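Local coordinates for CLIP-associating protein 2 (Mus musculus, PDB 3WOZ) that probably binds tubulin through HEAT-repeat TOG domains such as this one and so contributes to the control of microtubule dynamics, at residues E49-T52 and R53-A56; D113-R116 and E117-N121. All coordinates share one frame; numbering follows the deposited sequence.

Interaction 1: E49-T52 and R53-A56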
loop_
_atom_site.group_PDB
_atom_site.type_symbol
_atom_site.label_atom_id
_atom_site.label_comp_id
_atom_site.label_asym_id
_atom_site.label_seq_id
_atom_site.Cartn_x
_atom_site.Cartn_y
_atom_site.Cartn_z
ATOM N N GLU A 49 -13.736 -7.351 6.138
ATOM C CA GLU A 49 -13.639 -7.113 7.579
ATOM C C GLU A 49 -12.787 -8.178 8.265
ATOM O O GLU A 49 -12.001 -7.867 9.166
ATOM C CB GLU A 49 -15.035 -7.024 8.203
ATOM C CG GLU A 49 -15.793 -5.761 7.786
ATOM C CD GLU A 49 -17.279 -5.803 8.114
ATOM O OE1 GLU A 49 -17.757 -6.826 8.659
ATOM O OE2 GLU A 49 -17.970 -4.805 7.819
ATOM N N ILE A 50 -12.942 -9.425 7.824
ATOM C CA ILE A 50 -12.107 -10.539 8.273
ATOM C C ILE A 50 -10.639 -10.337 7.876
ATOM O O ILE A 50 -9.736 -10.558 8.685
ATOM C CB ILE A 50 -12.624 -11.888 7.717
ATOM C CG1 ILE A 50 -13.946 -12.271 8.400
ATOM C CG2 ILE A 50 -11.580 -12.999 7.898
ATOM C CD1 ILE A 50 -14.731 -13.373 7.685
ATOM N N PHE A 51 -10.414 -9.905 6.637
ATOM C CA PHE A 51 -9.063 -9.701 6.125
ATOM C C PHE A 51 -8.349 -8.536 6.807
ATOM O O PHE A 51 -7.141 -8.597 7.032
ATOM C CB PHE A 51 -9.075 -9.513 4.602
ATOM C CG PHE A 51 -9.022 -10.801 3.819
ATOM C CD1 PHE A 51 -8.897 -12.033 4.459
ATOM C CD2 PHE A 51 -9.055 -10.776 2.427
ATOM C CE1 PHE A 51 -8.827 -13.215 3.726
ATOM C CE2 PHE A 51 -8.983 -11.951 1.692
ATOM C CZ PHE A 51 -8.866 -13.173 2.345
ATOM N N THR A 52 -9.107 -7.483 7.123
ATOM C CA THR A 52 -8.599 -6.337 7.874
ATOM C C THR A 52 -7.981 -6.791 9.199
ATOM O O THR A 52 -6.877 -6.369 9.549
ATOM C CB THR A 52 -9.714 -5.292 8.132
ATOM O OG1 THR A 52 -10.220 -4.815 6.881
ATOM C CG2 THR A 52 -9.188 -4.099 8.942
ATOM N N ARG A 53 -8.695 -7.665 9.909
ATOM C CA ARG A 53 -8.221 -8.223 11.175
ATOM C C ARG A 53 -7.083 -9.222 10.961
ATOM O O ARG A 53 -6.170 -9.323 11.788
ATOM C CB ARG A 53 -9.371 -8.888 11.937
ATOM C CG ARG A 53 -10.468 -7.926 12.381
ATOM C CD ARG A 53 -11.348 -8.552 13.453
ATOM N NE ARG A 53 -11.872 -9.850 13.040
ATOM C CZ ARG A 53 -12.999 -10.019 12.357
ATOM N NH1 ARG A 53 -13.728 -8.969 12.002
ATOM N NH2 ARG A 53 -13.395 -11.240 12.027
HETATM N N MSE A 54 -7.138 -9.949 9.844
HETATM C CA MSE A 54 -6.115 -10.937 9.497
HETATM C C MSE A 54 -4.720 -10.327 9.320
HETATM O O MSE A 54 -3.715 -11.019 9.451
HETATM C CB MSE A 54 -6.518 -11.722 8.246
HETATM C CG MSE A 54 -6.217 -13.210 8.344
HETATM SE SE MSE A 54 -7.332 -14.309 7.182
HETATM C CE MSE A 54 -7.780 -15.752 8.426
ATOM N N PHE A 55 -4.664 -9.032 9.022
ATOM C CA PHE A 55 -3.388 -8.330 8.947
ATOM C C PHE A 55 -2.632 -8.387 10.273
ATOM O O PHE A 55 -1.406 -8.300 10.293
ATOM C CB PHE A 55 -3.583 -6.879 8.497
ATOM C CG PHE A 55 -3.668 -6.718 7.007
ATOM C CD1 PHE A 55 -2.552 -6.933 6.209
ATOM C CD2 PHE A 55 -4.866 -6.351 6.401
ATOM C CE1 PHE A 55 -2.625 -6.795 4.824
ATOM C CE2 PHE A 55 -4.946 -6.201 5.012
ATOM C CZ PHE A 55 -3.818 -6.421 4.227
ATOM N N ALA A 56 -3.372 -8.545 11.370
ATOM C CA ALA A 56 -2.783 -8.703 12.695
ATOM C C ALA A 56 -2.875 -10.139 13.233
ATOM O O ALA A 56 -2.903 -10.345 14.441
ATOM C CB ALA A 56 -3.427 -7.721 13.676
HETATM O O HOH W 1 -16.720 -9.488 10.322
#
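Arg53 CG and the CG1 branch of Ile50 each lie beside their own backbone N, anti to the carbonyl carbon (chi1 -64° for Arg53), and in one of two modelled conformers of Arg53 a bend at chi3 (-53°) brings the guanidinium back over the turn. In that conformer one of its faces lies over CA of Ile50, and NH2 comes 3.8 Å from CG1 of Ile50, the two chains crossing at a slant. NH1 then stays 5.7 Å from Glu49 OE1, too far for a salt bridge; a water in the guanidinium plane spans the opposite charges through two weak bonds. On another side of the turn the selenium of Met54, a selenomethionine, sits at the edge of the Phe51 ring, 3.9 Å from CD1, in a Met-aromatic contact. These residues lie at the C-terminal end of helix 41-54 and just beyond it, in the HEAT-repeat stack of the TOG domain, where helices 19-34 and 60-77 pack on Phe51 and Met54, and Phe66 meets the rings of Phe51 and Phe55 edge-to-face. Met54 N to Ile50 O is 2.9 Å; the bonds on either side of it, Arg53 N to Glu49 O and Phe55 N to Phe51 O, are weak. Phe55 presents its ring edge to the Thr52 carbonyl, with CD2 3.7 Å from Thr52 O. The Thr52 hydroxyl bonds to Cys48 O and Trp84 NE1.

Interaction 2: D113-R116 and E117-N121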
loop_
_atom_site.group_PDB
_atom_site.type_symbol
_atom_site.label_atom_id
_atom_site.label_comp_id
_atom_site.label_asym_id
_atom_site.label_seq_id
_atom_site.Cartn_x
_atom_site.Cartn_y
_atom_site.Cartn_z
ATOM N N ASP A 113 2.495 -5.660 -5.287
ATOM C CA ASP A 113 2.642 -5.586 -6.741
ATOM C C ASP A 113 1.301 -5.832 -7.432
ATOM O O ASP A 113 0.951 -5.135 -8.386
ATOM C CB ASP A 113 3.684 -6.595 -7.248
ATOM C CG ASP A 113 5.104 -6.258 -6.813
ATOM O OD1 ASP A 113 5.384 -5.122 -6.362
ATOM O OD2 ASP A 113 5.963 -7.147 -6.938
ATOM N N ILE A 114 0.564 -6.827 -6.940
ATOM C CA ILE A 114 -0.774 -7.142 -7.436
ATOM C C ILE A 114 -1.704 -5.939 -7.236
ATOM O O ILE A 114 -2.374 -5.511 -8.172
ATOM C CB ILE A 114 -1.355 -8.412 -6.740
ATOM C CG1 ILE A 114 -0.474 -9.639 -7.010
ATOM C CG2 ILE A 114 -2.802 -8.674 -7.163
ATOM C CD1 ILE A 114 -0.287 -9.986 -8.465
ATOM N N THR A 115 -1.722 -5.397 -6.020
ATOM C CA THR A 115 -2.495 -4.191 -5.701
ATOM C C THR A 115 -2.192 -3.070 -6.686
ATOM O O THR A 115 -3.103 -2.484 -7.260
ATOM C CB THR A 115 -2.202 -3.692 -4.267
ATOM O OG1 THR A 115 -2.480 -4.743 -3.340
ATOM C CG2 THR A 115 -3.064 -2.469 -3.912
ATOM N N ARG A 116 -0.909 -2.796 -6.886
ATOM C CA ARG A 116 -0.465 -1.675 -7.714
ATOM C C ARG A 116 -0.956 -1.754 -9.155
ATOM O O ARG A 116 -1.222 -0.720 -9.771
ATOM C CB ARG A 116 1.057 -1.574 -7.681
ATOM C CG ARG A 116 1.617 -0.169 -7.887
ATOM C CD ARG A 116 3.054 -0.099 -7.350
ATOM N NE ARG A 116 3.849 -1.189 -7.906
ATOM C CZ ARG A 116 4.451 -2.147 -7.207
ATOM N NH1 ARG A 116 4.403 -2.181 -5.875
ATOM N NH2 ARG A 116 5.128 -3.072 -7.862
ATOM N N GLU A 117 -1.084 -2.974 -9.678
ATOM C CA GLU A 117 -1.531 -3.171 -11.055
ATOM C C GLU A 117 -3.034 -3.432 -11.172
ATOM O O GLU A 117 -3.546 -3.586 -12.278
ATOM C CB GLU A 117 -0.729 -4.298 -11.741
ATOM C CG GLU A 117 -1.048 -5.711 -11.246
ATOM C CD GLU A 117 -0.125 -6.781 -11.834
ATOM O OE1 GLU A 117 1.003 -6.453 -12.256
ATOM O OE2 GLU A 117 -0.527 -7.963 -11.862
ATOM N N SER A 118 -3.737 -3.470 -10.043
ATOM C CA SER A 118 -5.157 -3.844 -10.047
ATOM C C SER A 118 -6.148 -2.689 -9.808
ATOM O O SER A 118 -7.353 -2.878 -9.922
ATOM C CB SER A 118 -5.418 -4.959 -9.029
ATOM O OG SER A 118 -4.576 -6.077 -9.260
ATOM N N PHE A 119 -5.643 -1.505 -9.482
ATOM C CA PHE A 119 -6.514 -0.395 -9.073
ATOM C C PHE A 119 -6.156 0.887 -9.808
ATOM O O PHE A 119 -5.011 1.046 -10.216
ATOM C CB PHE A 119 -6.413 -0.175 -7.558
ATOM C CG PHE A 119 -6.972 -1.301 -6.741
ATOM C CD1 PHE A 119 -8.340 -1.381 -6.482
ATOM C CD2 PHE A 119 -6.132 -2.281 -6.214
ATOM C CE1 PHE A 119 -8.861 -2.420 -5.718
ATOM C CE2 PHE A 119 -6.646 -3.327 -5.452
ATOM C CZ PHE A 119 -8.012 -3.397 -5.202
ATOM N N PRO A 120 -7.124 1.820 -9.963
ATOM C CA PRO A 120 -6.794 3.086 -10.633
ATOM C C PRO A 120 -5.632 3.798 -9.949
ATOM O O PRO A 120 -5.541 3.790 -8.724
ATOM C CB PRO A 120 -8.081 3.912 -10.501
ATOM C CG PRO A 120 -9.165 2.905 -10.294
ATOM C CD PRO A 120 -8.534 1.775 -9.530
ATOM N N ASN A 121 -4.754 4.397 -10.747
ATOM C CA ASN A 121 -3.547 5.038 -10.234
ATOM C C ASN A 121 -3.815 6.260 -9.347
ATOM O O ASN A 121 -3.194 6.410 -8.293
ATOM C CB ASN A 121 -2.602 5.406 -11.383
ATOM C CG ASN A 121 -1.955 4.186 -12.037
ATOM O OD1 ASN A 121 -1.663 3.184 -11.377
ATOM N ND2 ASN A 121 -1.708 4.279 -13.343
HETATM O O HOH W 2 2.901 -4.649 -10.428
#
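Glu117 N reaches back to Asp113 O at 3.2 Å and, weakly, to Ile114 O, while Ser118 N bonds to Thr115 O at 3.0 Å: the bonding shifts from four residues back to three as helix 102-118 runs out. The Ser118 hydroxyl, held beside its own backbone N by chi1 -55°, donates to Ile114 O from above the carbonyl plane; the modelled OG to O distance is 2.5 Å, its exact length doubtful. Replacing this serine with an alanine removes the hydroxyl, and Ile114 O would probably be left with the weak Glu117 N-H as its clear donor here. In Glu117, chi1 72° sets CG against Asp113 O and Ile114 O, and the chain runs extended from there, with OE2 4.0 Å from Ile114 CD1. A water donates to both OE1 of Glu117 and Asp113 O. In the same turn, Arg116 NH2 makes a salt bridge of 2.6 Å to Asp113 OD1 from above the carboxylate plane, with a weak second bond from NH1, and Gln109 also binds this oxygen. Beyond the helix, the Phe119 ring turns its edge to Thr115 O, CD2 lying 3.2 Å from the oxygen. Leu85 of helix 85-96 touches both Thr115 and Phe119, Ile74 of helix 60-77 packs on Ile114, Thr115 and Ser118, and Tyr150 of helix 141-155 lies against Thr115 and Arg116.

Interactions 1 and 2 come in series along the chain, each at the C-terminal end of its helix: interaction 1 on helix 41-54, interaction 2 on helix 102-118, with helices 60-77 and 85-96 between them in sequence. Their centres are about 20 Å apart and their nearest atoms about 8 Å, so they do not touch. Both pack against those two intervening helices: Leu92 of helix 85-96 meets Phe55 from one and Thr115 from the other. Interaction 2 lies nearer the centre of the chain and also touches helix 141-155. The two helix ends therefore belong to one continuous all-helical stack, consistent with a HEAT-repeat TOG domain.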